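Protein piwi (Drosophila melanogaster, PDB 6KR6) binds piRNAs, 24 to 30 nucleotides long and mostly transposon-derived, and governs the methylation and repression of transposable elements during meiosis. Local coordinates at residues G406-V411 and T761-H766; M434-S439 and G562-M567; D528-T533 and Q800-K805; Y593-A598 and Q782-L787; A598-Q603 and R634-E639. All coordinates share one frame; numbering follows the deposited sequence.

Interaction 1 (G406-V411 and T761-H766); sequences GQQNIV and TYKMCH
H766 presents one face of its imidazole to Q408, whose CB stands above it, displaced toward the rim, in a CH-pi contact of 4.0 Å from CB to the ring centroid. The amide of Q408 is not parallel to the imidazole; the two planes lie 56° apart. The backbone carbon of Y762 sits at the edge of the imidazole, in its plane, while I410 crosses at about a right angle and brings CD1 to within 3.8 Å of H766 CD2. H766 in turn sets CE1 above the rim of one face of the Y762 ring, and at the edge of that phenol lies G406 O, 3.9 Å from Y762 CE2. H766 ND1 makes two weak bonds, to Y762 O and K763 O, in the last turn of helix 754-764.

Here the end of a Piwi-domain helix receives the loop between strand 392-405 and strand 409-411, with the first residues of the latter, a course consistent with the linker that leads away from PAZ in Argonaute proteins. Strand 409-411 is the middle member of a small antiparallel sheet with 416-418 and 567-568.

The Q408 chain bends at chi2 (-58°), which swings CD out of the straight path. Its NE2 donates to G406 O at 2.8 Å, approaching from above the carbonyl plane. Its OE1 faces K763, whose side chain crosses at about a right angle; the modelled hydrogen bond from K763 NZ is too short for its length to be trusted. K763 NZ has a second partner in E569 O, a backbone acceptor.

Interaction 2 (M434-S439 and G562-M567); sequences MLTTPS and GYTPWM
Y563 offers the broad face of its phenol as a seat for P438, whose CD rests over the ring centre, 3.5 Å from CD to the centroid, in a CH-pi contact. The proline runs obliquely over the ring, with CB reaching CZ at the far end. T436 closes the side of the same ring: its CG2 abuts the edge in plane, 3.5 Å from Y563 CD2. An alanine in place of Y563 would probably leave P438 without the ring face it rests on and T436 CG2 without the ring edge beside it, opening a gap at this end of the contact.

At the other end the knob is L435. Its CG lies anti to the backbone N (chi1 -177°), side by side with T564 and pointing the same way, and its CD2 touches both T564 CG2 and M567 CB, 3.6 Å from the latter atom. Separately, M434 sets SD against P565 CB, 3.9 Å away. Between the two ends the chains run nearly opposite, joined by backbone bonds from L435 N to P565 O and from T436 N to T564 O, the second measuring 2.6 Å.

G562 ends helix 546-560 in a Schellman motif, and the chain then passes from the MID-like part of the Argonaute lobe toward the RNase H-like part. T436 O and T564 OG1 have partners beyond, N558 ND2 and S606 O. The chemistry implies a seam fixed by backbone polarity in the middle, with apolar packing securing each end.

Interaction 3 (D528-T533 and Q800-K805); sequences DRAVPT and QNALEK
A530 and L803 meet where the MID-like parallel sheet of an Argonaute is joined by the C-terminal tail: residues 528-533 link helix 515-528 to strand 533-537, while the tail segment 800-805 comes after helix 779-795. The well-buried part is apolar. L803 brings CD2 to the A530 backbone, 3.9 Å from A530 O, and the same methyl lies 4.2 Å from CD of P532, itself buried, the proline crossing the leucine obliquely. A530 CB adds a small bump, 4.0 Å from A802 CB, at the margin of this patch.

Toward solvent the contact turns polar, and its hold is looser in kind: the residues are more exposed and no hydrogen bond of good geometry joins the two segments. D528 is exposed and R529 partly so, and both acidic and basic ends look elsewhere, D528 to R524 and R529 to D496, in salt bridges that hold the loop to its own domain. Only their backbone carbonyls face the tail: R529 O lies 3.7 Å from Q800 CG. The tail is also tied in by a backbone bond between Q800 and Y526. The P532 side chain is about 9 Å from each of those of Q556 and L810, which bind a zinc ion here and by similarity magnesium, so the contact stands beside that site rather than in it. At the exposed margin Q800 NE2 is 3.1 Å from D528 O at an angle too poor for a hydrogen bond, its weak bond going instead to V527 O.

Interaction 4 (Y593-A598 and Q782-L787); sequences YGALIA and QYAKKL
Helix-on-sheet packing in the RNase H-like fold of the Piwi domain brings A595 and I597, on one face of strand 592-599, against A784 and its neighbours in helix 779-795. The strand and helix segments run in largely opposed directions, 144° apart, with axes 7.1 Å from each other. So close an approach depends on small residues: A595 CB rests 3.3 Å from A784 O, and A784 CB reaches back to A595 O at 3.5 Å. A595 also bonds by its backbone to D581, which binds a zinc ion here and is by similarity an active-site residue; the contact thus lies on the strand next to the one that carries D581.

I597 packs beside the two alanines. Its CG1, anti to the carbonyl carbon (chi1 -40°), packs against the helix backbone at A784 N and lies 3.7 Å from Y783 CB. The tyrosine leads away from there, its OH bonded to Y769 N, while K785, on the helix side turned from the strand, forms a salt bridge with a phosphate of the bound RNA. L787, one turn on, flanks A595 with CB and CG, and its CD2 meets I597 CD1 at 4.0 Å, the two side chains crossing at a slant.

Interaction 5 (A598-Q603 and R634-E639); sequences ASMDLQ and RQYQHE
M600 and Y636 make the nearest backbone approach, 6.1 Å between CA atoms, where the chain leaves strand 592-599 and turns through the positive phi of D601 (53°) beside helix 625-640.

Y636 has CG anti to its backbone N (chi1 -173°), and its ring meets this turn edge-on: S599 O, M600 CA and D601 N all lie at its rim, near its plane. The hydroxyl end comes up to D601, with 3.3 Å from Y636 OH to D601 CB; ring and carboxylate planes are only 25° apart. The M600 side chain reaches to the helix backbone. Its CE sits 3.5 Å from Q635 CG and 4.0 Å from Y636 CB, and its sulfur takes part in an oblique Met-aromatic contact, 5.4 Å from SD to the Y636 ring centroid. M600 SD also passes 3.7 Å from E639 OE2. That oxygen is well occupied: Q635 NE2 donates to its anti lone pair at 2.9 Å in a nearly straight bond, and K805 NZ forms a salt bridge with it, which is likely to favour the charged carboxylate. An alanine in place of Y636 would probably leave a gap beside the 599-601 backbone, with D601 CB deprived of its phenolic neighbour and the M600 sulfur of its ring.

Within the fold, the Y636 ring is also stacked with H640 in the last turn of its own helix and touches P644 in the loop beyond. M600 and Q635 both pack on F609 of strand 608-614, which pairs antiparallel with strand 592-599, so the helix end lies against the sheet where these two strands run side by side.

Overall arrangement
Interactions 1, 2, 4 and 5 are largely buried, whereas interaction 3 lies nearer the surface. Interactions 4 and 5 share A598 and use strand 592-599: the first is almost wholly apolar, fitted round alanines near the presumed active site, and the second, farther from the RNA, mixes sulfur, ring edge and carboxylate. Interaction 2 relies on backbone bonds between two loops, and interaction 1 on imidazole and amide packing at a helix end. These two meet directly, through V411 with M567 and H766 with W566. L602 packs on M567 and M764, joining interaction 5 to both, while the K805–E639 salt bridge connects interactions 3 and 5.

Interaction 1 (G406-V411 and T761-H766)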
# COMPACT_ATOMS: atom_id res chain seq x y z
N GLY A 406 -16.36 19.75 -6.02
CA GLY A 406 -16.09 20.89 -6.87
C GLY A 406 -14.63 21.28 -6.86
O GLY A 406 -13.87 20.96 -5.94
N GLN A 407 -14.22 21.97 -7.92
CA GLN A 407 -12.84 22.41 -8.05
C GLN A 407 -12.47 23.34 -6.90
O GLN A 407 -13.27 24.17 -6.46
CB GLN A 407 -12.62 23.11 -9.38
CG GLN A 407 -12.93 22.26 -10.60
CD GLN A 407 -12.75 23.03 -11.90
OE1 GLN A 407 -13.16 22.58 -12.96
NE2 GLN A 407 -12.12 24.20 -11.81
N GLN A 408 -11.24 23.20 -6.42
CA GLN A 408 -10.73 24.02 -5.33
C GLN A 408 -9.87 25.15 -5.88
O GLN A 408 -9.34 25.08 -6.99
CB GLN A 408 -9.93 23.17 -4.34
CG GLN A 408 -10.72 22.02 -3.74
CD GLN A 408 -11.96 22.48 -3.01
OE1 GLN A 408 -11.88 23.10 -1.95
NE2 GLN A 408 -13.13 22.19 -3.57
N ASN A 409 -9.73 26.21 -5.08
CA ASN A 409 -9.03 27.42 -5.49
C ASN A 409 -7.62 27.44 -4.90
O ASN A 409 -7.44 27.33 -3.69
CB ASN A 409 -9.79 28.67 -5.05
CG ASN A 409 -10.89 29.05 -6.02
OD1 ASN A 409 -10.68 29.08 -7.23
ND2 ASN A 409 -12.07 29.35 -5.49
N ILE A 410 -6.63 27.59 -5.78
CA ILE A 410 -5.23 27.69 -5.40
C ILE A 410 -4.88 29.17 -5.29
O ILE A 410 -5.08 29.94 -6.24
CB ILE A 410 -4.33 26.99 -6.43
CG1 ILE A 410 -4.96 25.67 -6.88
CG2 ILE A 410 -2.96 26.73 -5.85
CD1 ILE A 410 -5.17 24.67 -5.77
N VAL A 411 -4.35 29.57 -4.13
CA VAL A 411 -4.11 30.97 -3.80
C VAL A 411 -2.64 31.30 -4.01
O VAL A 411 -1.76 30.49 -3.68
CB VAL A 411 -4.54 31.26 -2.35
CG1 VAL A 411 -4.39 32.73 -2.02
CG2 VAL A 411 -5.97 30.79 -2.10
N THR A 761 -10.26 16.72 3.24
CA THR A 761 -9.21 15.82 2.77
C THR A 761 -8.85 16.11 1.31
O THR A 761 -7.66 16.13 0.95
CB THR A 761 -9.66 14.37 2.93
OG1 THR A 761 -10.08 14.15 4.29
CG2 THR A 761 -8.52 13.43 2.61
N TYR A 762 -9.85 16.36 0.47
CA TYR A 762 -9.57 16.73 -0.91
C TYR A 762 -8.78 18.03 -0.99
O TYR A 762 -7.90 18.18 -1.84
CB TYR A 762 -10.88 16.83 -1.71
CG TYR A 762 -10.67 17.02 -3.20
CD1 TYR A 762 -9.92 16.12 -3.94
CD2 TYR A 762 -11.25 18.10 -3.86
CE1 TYR A 762 -9.74 16.28 -5.30
CE2 TYR A 762 -11.07 18.27 -5.23
CZ TYR A 762 -10.32 17.36 -5.94
OH TYR A 762 -10.14 17.53 -7.29
N LYS A 763 -9.09 18.98 -0.10
CA LYS A 763 -8.30 20.21 -0.01
C LYS A 763 -6.85 19.91 0.36
O LYS A 763 -5.92 20.38 -0.31
CB LYS A 763 -8.92 21.16 1.01
CG LYS A 763 -10.13 21.94 0.52
CD LYS A 763 -10.69 22.80 1.63
CE LYS A 763 -11.97 23.52 1.21
NZ LYS A 763 -11.74 24.46 0.08
N MET A 764 -6.65 19.14 1.42
CA MET A 764 -5.30 18.79 1.86
C MET A 764 -4.54 18.01 0.80
O MET A 764 -3.31 17.92 0.87
CB MET A 764 -5.36 18.00 3.17
CG MET A 764 -5.95 18.76 4.34
SD MET A 764 -5.12 20.32 4.68
CE MET A 764 -3.43 19.77 4.92
N CYS A 765 -5.25 17.42 -0.16
CA CYS A 765 -4.59 16.77 -1.30
C CYS A 765 -4.00 17.76 -2.30
O CYS A 765 -3.35 17.31 -3.26
CB CYS A 765 -5.58 15.84 -2.01
SG CYS A 765 -5.76 14.22 -1.24
N HIS A 766 -4.17 19.06 -2.12
CA HIS A 766 -3.71 20.06 -3.08
C HIS A 766 -2.37 20.70 -2.71
O HIS A 766 -1.91 21.59 -3.43
CB HIS A 766 -4.75 21.18 -3.23
CG HIS A 766 -5.98 20.79 -3.99
ND1 HIS A 766 -7.00 20.05 -3.43
CD2 HIS A 766 -6.36 21.05 -5.27
CE1 HIS A 766 -7.95 19.86 -4.33
NE2 HIS A 766 -7.58 20.46 -5.45

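Interaction 2 (M434-S439 and G562-M567)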
# COMPACT_ATOMS: atom_id res chain seq x y z
N MET A 434 4.57 33.69 -6.45
CA MET A 434 4.38 32.73 -5.37
C MET A 434 3.79 33.40 -4.13
O MET A 434 3.90 34.62 -3.93
CB MET A 434 5.70 32.03 -5.03
CG MET A 434 5.99 30.84 -5.91
SD MET A 434 7.46 29.90 -5.43
CE MET A 434 8.76 31.07 -5.84
N LEU A 435 3.18 32.58 -3.28
CA LEU A 435 2.47 33.09 -2.11
C LEU A 435 3.43 33.73 -1.11
O LEU A 435 3.29 34.91 -0.77
CB LEU A 435 1.68 31.97 -1.44
CG LEU A 435 0.83 32.40 -0.24
CD1 LEU A 435 -0.43 33.10 -0.72
CD2 LEU A 435 0.49 31.22 0.66
N THR A 436 4.39 32.96 -0.62
CA THR A 436 5.35 33.44 0.37
C THR A 436 6.74 33.39 -0.23
O THR A 436 7.19 32.34 -0.69
CB THR A 436 5.28 32.60 1.65
OG1 THR A 436 3.91 32.40 2.02
CG2 THR A 436 5.98 33.32 2.79
N THR A 437 7.43 34.53 -0.22
CA THR A 437 8.77 34.66 -0.74
C THR A 437 9.63 35.42 0.26
O THR A 437 9.18 36.43 0.81
CB THR A 437 8.78 35.39 -2.09
OG1 THR A 437 7.81 34.79 -2.96
CG2 THR A 437 10.15 35.31 -2.74
N PRO A 438 10.84 34.95 0.54
CA PRO A 438 11.73 35.71 1.43
C PRO A 438 12.01 37.09 0.85
O PRO A 438 12.40 37.23 -0.31
CB PRO A 438 13.00 34.85 1.48
CG PRO A 438 12.92 33.97 0.27
CD PRO A 438 11.46 33.71 0.07
N SER A 439 11.77 38.12 1.67
CA SER A 439 12.13 39.47 1.26
C SER A 439 13.62 39.58 0.98
O SER A 439 14.04 40.33 0.08
CB SER A 439 11.71 40.48 2.33
OG SER A 439 12.29 40.15 3.58
N GLY A 562 11.88 27.23 3.09
CA GLY A 562 10.86 27.24 4.12
C GLY A 562 9.78 28.28 3.89
O GLY A 562 9.28 28.89 4.84
N TYR A 563 9.41 28.48 2.63
CA TYR A 563 8.37 29.43 2.26
C TYR A 563 7.30 28.72 1.43
O TYR A 563 7.49 27.59 0.97
CB TYR A 563 8.97 30.63 1.51
CG TYR A 563 9.86 31.48 2.39
CD1 TYR A 563 11.19 31.14 2.61
CD2 TYR A 563 9.37 32.62 3.01
CE1 TYR A 563 12.00 31.90 3.42
CE2 TYR A 563 10.17 33.39 3.83
CZ TYR A 563 11.48 33.03 4.03
OH TYR A 563 12.29 33.80 4.83
N THR A 564 6.18 29.41 1.24
CA THR A 564 4.96 28.78 0.75
C THR A 564 4.68 29.21 -0.69
O THR A 564 4.46 30.41 -0.93
CB THR A 564 3.79 29.14 1.65
OG1 THR A 564 4.16 28.93 3.02
CG2 THR A 564 2.59 28.28 1.33
N PRO A 565 4.68 28.29 -1.65
CA PRO A 565 4.36 28.70 -3.04
C PRO A 565 2.89 29.00 -3.26
O PRO A 565 2.57 29.94 -4.00
CB PRO A 565 4.83 27.49 -3.87
CG PRO A 565 5.74 26.73 -2.98
CD PRO A 565 5.22 26.93 -1.60
N TRP A 566 1.99 28.23 -2.66
CA TRP A 566 0.56 28.46 -2.82
C TRP A 566 -0.17 27.91 -1.60
O TRP A 566 0.44 27.30 -0.71
CB TRP A 566 0.04 27.86 -4.13
CG TRP A 566 0.12 26.36 -4.22
CD1 TRP A 566 -0.72 25.45 -3.64
CD2 TRP A 566 1.07 25.59 -4.97
NE1 TRP A 566 -0.34 24.17 -3.96
CE2 TRP A 566 0.76 24.23 -4.78
CE3 TRP A 566 2.17 25.93 -5.78
CZ2 TRP A 566 1.50 23.21 -5.37
CZ3 TRP A 566 2.90 24.91 -6.36
CH2 TRP A 566 2.56 23.56 -6.15
N MET A 567 -1.48 28.11 -1.57
CA MET A 567 -2.30 27.72 -0.42
C MET A 567 -3.72 27.46 -0.90
O MET A 567 -4.14 27.93 -1.96
CB MET A 567 -2.24 28.80 0.68
CG MET A 567 -3.12 28.57 1.92
SD MET A 567 -2.93 26.98 2.75
CE MET A 567 -1.16 26.84 2.87

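Interaction 3 (D528-T533 and Q800-K805)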
# COMPACT_ATOMS: atom_id res chain seq x y z
N ASP A 528 25.50 15.91 8.86
CA ASP A 528 26.69 16.49 9.48
C ASP A 528 26.55 18.00 9.64
O ASP A 528 26.89 18.55 10.70
CB ASP A 528 27.93 16.15 8.66
CG ASP A 528 28.19 14.65 8.59
OD1 ASP A 528 27.78 13.93 9.52
OD2 ASP A 528 28.79 14.20 7.60
N ARG A 529 26.06 18.69 8.62
CA ARG A 529 25.80 20.11 8.67
C ARG A 529 24.29 20.35 8.57
O ARG A 529 23.49 19.42 8.64
CB ARG A 529 26.57 20.83 7.55
CG ARG A 529 28.00 20.33 7.36
CD ARG A 529 28.81 20.39 8.65
NE ARG A 529 29.10 21.76 9.06
CZ ARG A 529 30.22 22.41 8.74
NH1 ARG A 529 31.15 21.80 8.01
NH2 ARG A 529 30.41 23.65 9.15
N ALA A 530 23.90 21.62 8.42
CA ALA A 530 22.49 21.99 8.37
C ALA A 530 22.26 23.02 7.26
O ALA A 530 21.88 24.16 7.49
CB ALA A 530 22.02 22.53 9.72
N VAL A 531 22.48 22.59 6.01
CA VAL A 531 22.33 23.45 4.85
C VAL A 531 21.42 22.76 3.85
O VAL A 531 21.73 21.66 3.38
CB VAL A 531 23.68 23.78 4.19
CG1 VAL A 531 23.47 24.65 2.96
CG2 VAL A 531 24.61 24.47 5.18
N PRO A 532 20.27 23.34 3.48
CA PRO A 532 19.44 22.74 2.44
C PRO A 532 20.14 22.78 1.09
O PRO A 532 20.76 23.78 0.71
CB PRO A 532 18.17 23.61 2.45
CG PRO A 532 18.60 24.90 3.06
CD PRO A 532 19.67 24.56 4.05
N THR A 533 20.05 21.67 0.36
CA THR A 533 20.79 21.49 -0.88
C THR A 533 19.85 21.12 -2.02
O THR A 533 18.74 20.64 -1.81
CB THR A 533 21.88 20.41 -0.74
OG1 THR A 533 21.26 19.14 -0.50
CG2 THR A 533 22.82 20.74 0.41
N GLN A 800 19.75 17.05 11.10
CA GLN A 800 19.86 18.02 12.19
C GLN A 800 18.54 18.76 12.40
O GLN A 800 17.77 18.98 11.46
CB GLN A 800 20.99 19.01 11.91
CG GLN A 800 22.38 18.41 12.00
CD GLN A 800 23.41 19.39 12.54
OE1 GLN A 800 23.11 20.57 12.73
NE2 GLN A 800 24.61 18.90 12.80
N ASN A 801 18.30 19.15 13.65
CA ASN A 801 17.03 19.73 14.06
C ASN A 801 16.87 21.19 13.64
O ASN A 801 15.82 21.78 13.93
CB ASN A 801 16.87 19.61 15.57
CG ASN A 801 16.79 18.17 16.04
OD1 ASN A 801 17.81 17.47 16.10
ND2 ASN A 801 15.59 17.71 16.37
N ALA A 802 17.86 21.79 12.99
CA ALA A 802 17.71 23.17 12.55
C ALA A 802 16.77 23.30 11.36
O ALA A 802 16.23 24.39 11.13
CB ALA A 802 19.08 23.77 12.20
N LEU A 803 16.56 22.23 10.60
CA LEU A 803 15.75 22.24 9.40
C LEU A 803 14.30 21.87 9.66
O LEU A 803 13.60 21.45 8.73
CB LEU A 803 16.35 21.29 8.36
CG LEU A 803 17.87 21.40 8.20
CD1 LEU A 803 18.44 20.22 7.43
CD2 LEU A 803 18.23 22.71 7.53
N GLU A 804 13.83 22.02 10.91
CA GLU A 804 12.49 21.55 11.27
C GLU A 804 11.39 22.24 10.47
O GLU A 804 10.34 21.64 10.23
CB GLU A 804 12.25 21.75 12.77
CG GLU A 804 12.94 20.73 13.66
CD GLU A 804 12.80 21.07 15.14
OE1 GLU A 804 12.86 20.14 15.97
OE2 GLU A 804 12.62 22.26 15.47
N LYS A 805 11.61 23.48 10.06
CA LYS A 805 10.57 24.28 9.41
C LYS A 805 10.78 24.40 7.90
O LYS A 805 10.09 25.21 7.26
CB LYS A 805 10.50 25.67 10.04
CG LYS A 805 9.99 25.68 11.47
CD LYS A 805 8.52 25.31 11.53
CE LYS A 805 7.71 26.15 10.56
NZ LYS A 805 7.96 27.61 10.71

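Interaction 4 (Y593-A598 and Q782-L787)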
# COMPACT_ATOMS: atom_id res chain seq x y z
N TYR A 593 12.49 3.87 9.63
CA TYR A 593 12.42 5.29 9.97
C TYR A 593 10.99 5.78 9.84
O TYR A 593 10.33 5.54 8.82
CB TYR A 593 13.36 6.11 9.08
CG TYR A 593 14.81 5.80 9.30
CD1 TYR A 593 15.51 6.37 10.36
CD2 TYR A 593 15.50 4.93 8.47
CE1 TYR A 593 16.85 6.09 10.57
CE2 TYR A 593 16.83 4.64 8.67
CZ TYR A 593 17.50 5.23 9.72
OH TYR A 593 18.83 4.95 9.93
N GLY A 594 10.51 6.46 10.88
CA GLY A 594 9.21 7.08 10.88
C GLY A 594 9.30 8.59 10.79
O GLY A 594 9.99 9.23 11.59
N ALA A 595 8.61 9.15 9.80
CA ALA A 595 8.60 10.58 9.54
C ALA A 595 7.22 11.16 9.82
O ALA A 595 6.20 10.56 9.45
CB ALA A 595 9.01 10.87 8.09
N LEU A 596 7.21 12.32 10.47
CA LEU A 596 6.00 13.00 10.89
C LEU A 596 6.05 14.46 10.44
O LEU A 596 7.02 15.17 10.74
CB LEU A 596 5.82 12.92 12.41
CG LEU A 596 4.52 13.52 12.96
CD1 LEU A 596 3.76 12.47 13.77
CD2 LEU A 596 4.79 14.76 13.80
N ILE A 597 5.00 14.88 9.74
CA ILE A 597 4.86 16.24 9.23
C ILE A 597 3.63 16.85 9.87
O ILE A 597 2.63 16.17 10.09
CB ILE A 597 4.73 16.26 7.69
CG1 ILE A 597 5.67 15.23 7.06
CG2 ILE A 597 4.98 17.65 7.15
CD1 ILE A 597 7.14 15.48 7.33
N ALA A 598 3.70 18.15 10.18
CA ALA A 598 2.63 18.82 10.91
C ALA A 598 2.47 20.24 10.41
O ALA A 598 3.43 21.01 10.41
CB ALA A 598 2.91 18.81 12.41
N GLN A 782 2.24 12.53 1.88
CA GLN A 782 3.26 12.42 0.84
C GLN A 782 4.58 13.02 1.31
O GLN A 782 5.66 12.51 0.99
CB GLN A 782 2.78 13.09 -0.44
CG GLN A 782 3.71 12.91 -1.63
CD GLN A 782 3.53 11.58 -2.33
OE1 GLN A 782 2.42 11.07 -2.43
NE2 GLN A 782 4.63 11.02 -2.82
N TYR A 783 4.52 14.12 2.07
CA TYR A 783 5.72 14.69 2.67
C TYR A 783 6.39 13.69 3.61
O TYR A 783 7.62 13.54 3.59
CB TYR A 783 5.38 15.98 3.42
CG TYR A 783 5.09 17.18 2.55
CD1 TYR A 783 5.92 17.50 1.48
CD2 TYR A 783 3.99 17.99 2.80
CE1 TYR A 783 5.65 18.60 0.68
CE2 TYR A 783 3.72 19.09 2.01
CZ TYR A 783 4.55 19.39 0.95
OH TYR A 783 4.28 20.48 0.16
N ALA A 784 5.60 13.02 4.45
CA ALA A 784 6.16 12.04 5.36
C ALA A 784 6.80 10.88 4.61
O ALA A 784 7.88 10.42 4.97
CB ALA A 784 5.07 11.52 6.31
N LYS A 785 6.14 10.40 3.54
CA LYS A 785 6.74 9.33 2.75
C LYS A 785 8.04 9.78 2.11
O LYS A 785 9.03 9.05 2.11
CB LYS A 785 5.76 8.83 1.69
CG LYS A 785 6.14 7.46 1.13
CD LYS A 785 5.40 7.12 -0.16
CE LYS A 785 6.15 7.64 -1.38
NZ LYS A 785 5.55 7.13 -2.64
N LYS A 786 8.06 11.00 1.56
CA LYS A 786 9.27 11.53 0.94
C LYS A 786 10.41 11.60 1.95
O LYS A 786 11.53 11.13 1.67
CB LYS A 786 8.99 12.92 0.36
CG LYS A 786 10.14 13.51 -0.45
CD LYS A 786 10.13 13.00 -1.89
CE LYS A 786 11.30 13.56 -2.68
NZ LYS A 786 12.59 12.96 -2.25
N LEU A 787 10.15 12.16 3.13
CA LEU A 787 11.21 12.32 4.12
C LEU A 787 11.69 10.97 4.64
O LEU A 787 12.90 10.75 4.78
CB LEU A 787 10.71 13.20 5.27
CG LEU A 787 11.64 13.46 6.45
CD1 LEU A 787 13.01 13.94 6.00
CD2 LEU A 787 11.01 14.47 7.40

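Interaction 5 (A598-Q603 and R634-E639)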
# COMPACT_ATOMS: atom_id res chain seq x y z
N ALA A 598 3.70 18.15 10.18
CA ALA A 598 2.63 18.82 10.91
C ALA A 598 2.47 20.24 10.41
O ALA A 598 3.43 21.01 10.41
CB ALA A 598 2.91 18.81 12.41
N SER A 599 1.25 20.59 9.99
CA SER A 599 0.95 21.96 9.60
C SER A 599 0.74 22.82 10.84
O SER A 599 0.62 22.33 11.96
CB SER A 599 -0.29 22.00 8.71
OG SER A 599 -1.48 22.07 9.49
N MET A 600 0.70 24.14 10.62
CA MET A 600 0.65 25.12 11.71
C MET A 600 -0.41 26.17 11.40
O MET A 600 -0.08 27.33 11.13
CB MET A 600 2.02 25.76 11.95
CG MET A 600 3.14 24.78 12.19
SD MET A 600 4.04 25.15 13.70
CE MET A 600 4.44 23.50 14.23
N ASP A 601 -1.68 25.77 11.45
CA ASP A 601 -2.80 26.69 11.25
C ASP A 601 -2.64 27.46 9.94
O ASP A 601 -2.27 28.63 9.90
CB ASP A 601 -2.93 27.64 12.45
CG ASP A 601 -4.28 28.34 12.50
OD1 ASP A 601 -5.12 28.09 11.62
OD2 ASP A 601 -4.49 29.15 13.43
N LEU A 602 -2.91 26.73 8.85
CA LEU A 602 -2.53 27.17 7.51
C LEU A 602 -3.16 28.49 7.11
O LEU A 602 -2.64 29.18 6.22
CB LEU A 602 -2.88 26.08 6.50
CG LEU A 602 -2.17 24.75 6.74
CD1 LEU A 602 -2.66 23.69 5.78
CD2 LEU A 602 -0.66 24.93 6.63
N GLN A 603 -4.27 28.89 7.75
CA GLN A 603 -4.90 30.15 7.39
C GLN A 603 -4.11 31.36 7.89
O GLN A 603 -4.32 32.47 7.40
CB GLN A 603 -6.33 30.21 7.91
CG GLN A 603 -6.48 30.13 9.42
CD GLN A 603 -7.93 30.23 9.86
OE1 GLN A 603 -8.22 30.45 11.03
NE2 GLN A 603 -8.85 30.04 8.92
N ARG A 634 4.73 21.30 20.58
CA ARG A 634 5.55 22.32 21.21
C ARG A 634 5.92 23.42 20.23
O ARG A 634 5.85 24.61 20.56
CB ARG A 634 6.80 21.68 21.81
N GLN A 635 6.32 23.04 19.01
CA GLN A 635 6.62 24.03 17.99
C GLN A 635 5.39 24.86 17.65
O GLN A 635 5.48 26.08 17.45
CB GLN A 635 7.17 23.35 16.74
CG GLN A 635 7.57 24.31 15.62
CD GLN A 635 8.92 24.96 15.86
OE1 GLN A 635 9.70 24.51 16.69
NE2 GLN A 635 9.19 26.03 15.12
N TYR A 636 4.22 24.21 17.59
CA TYR A 636 2.99 24.93 17.29
C TYR A 636 2.69 25.98 18.35
O TYR A 636 2.32 27.11 18.02
CB TYR A 636 1.82 23.95 17.16
CG TYR A 636 0.53 24.58 16.69
CD1 TYR A 636 -0.33 25.20 17.58
CD2 TYR A 636 0.16 24.53 15.35
CE1 TYR A 636 -1.52 25.77 17.15
CE2 TYR A 636 -1.03 25.09 14.91
CZ TYR A 636 -1.86 25.71 15.82
OH TYR A 636 -3.04 26.28 15.41
N GLN A 637 2.84 25.63 19.63
CA GLN A 637 2.55 26.61 20.67
C GLN A 637 3.65 27.67 20.76
O GLN A 637 3.38 28.81 21.17
CB GLN A 637 2.34 25.93 22.02
CG GLN A 637 3.60 25.54 22.76
CD GLN A 637 3.30 24.97 24.13
OE1 GLN A 637 2.14 24.86 24.53
NE2 GLN A 637 4.35 24.61 24.87
N HIS A 638 4.88 27.33 20.38
CA HIS A 638 5.94 28.34 20.35
C HIS A 638 5.76 29.31 19.19
O HIS A 638 6.28 30.44 19.26
CB HIS A 638 7.31 27.67 20.27
CG HIS A 638 8.46 28.61 20.44
ND1 HIS A 638 8.90 29.02 21.68
CD2 HIS A 638 9.25 29.23 19.54
CE1 HIS A 638 9.92 29.85 21.53
NE2 HIS A 638 10.15 30.00 20.24
N GLU A 639 5.06 28.91 18.14
CA GLU A 639 4.79 29.80 17.02
C GLU A 639 3.45 30.52 17.12
O GLU A 639 3.28 31.56 16.47
CB GLU A 639 4.83 29.03 15.69
CG GLU A 639 6.20 28.48 15.35
CD GLU A 639 6.33 28.14 13.89
OE1 GLU A 639 5.67 28.80 13.06
OE2 GLU A 639 7.09 27.20 13.57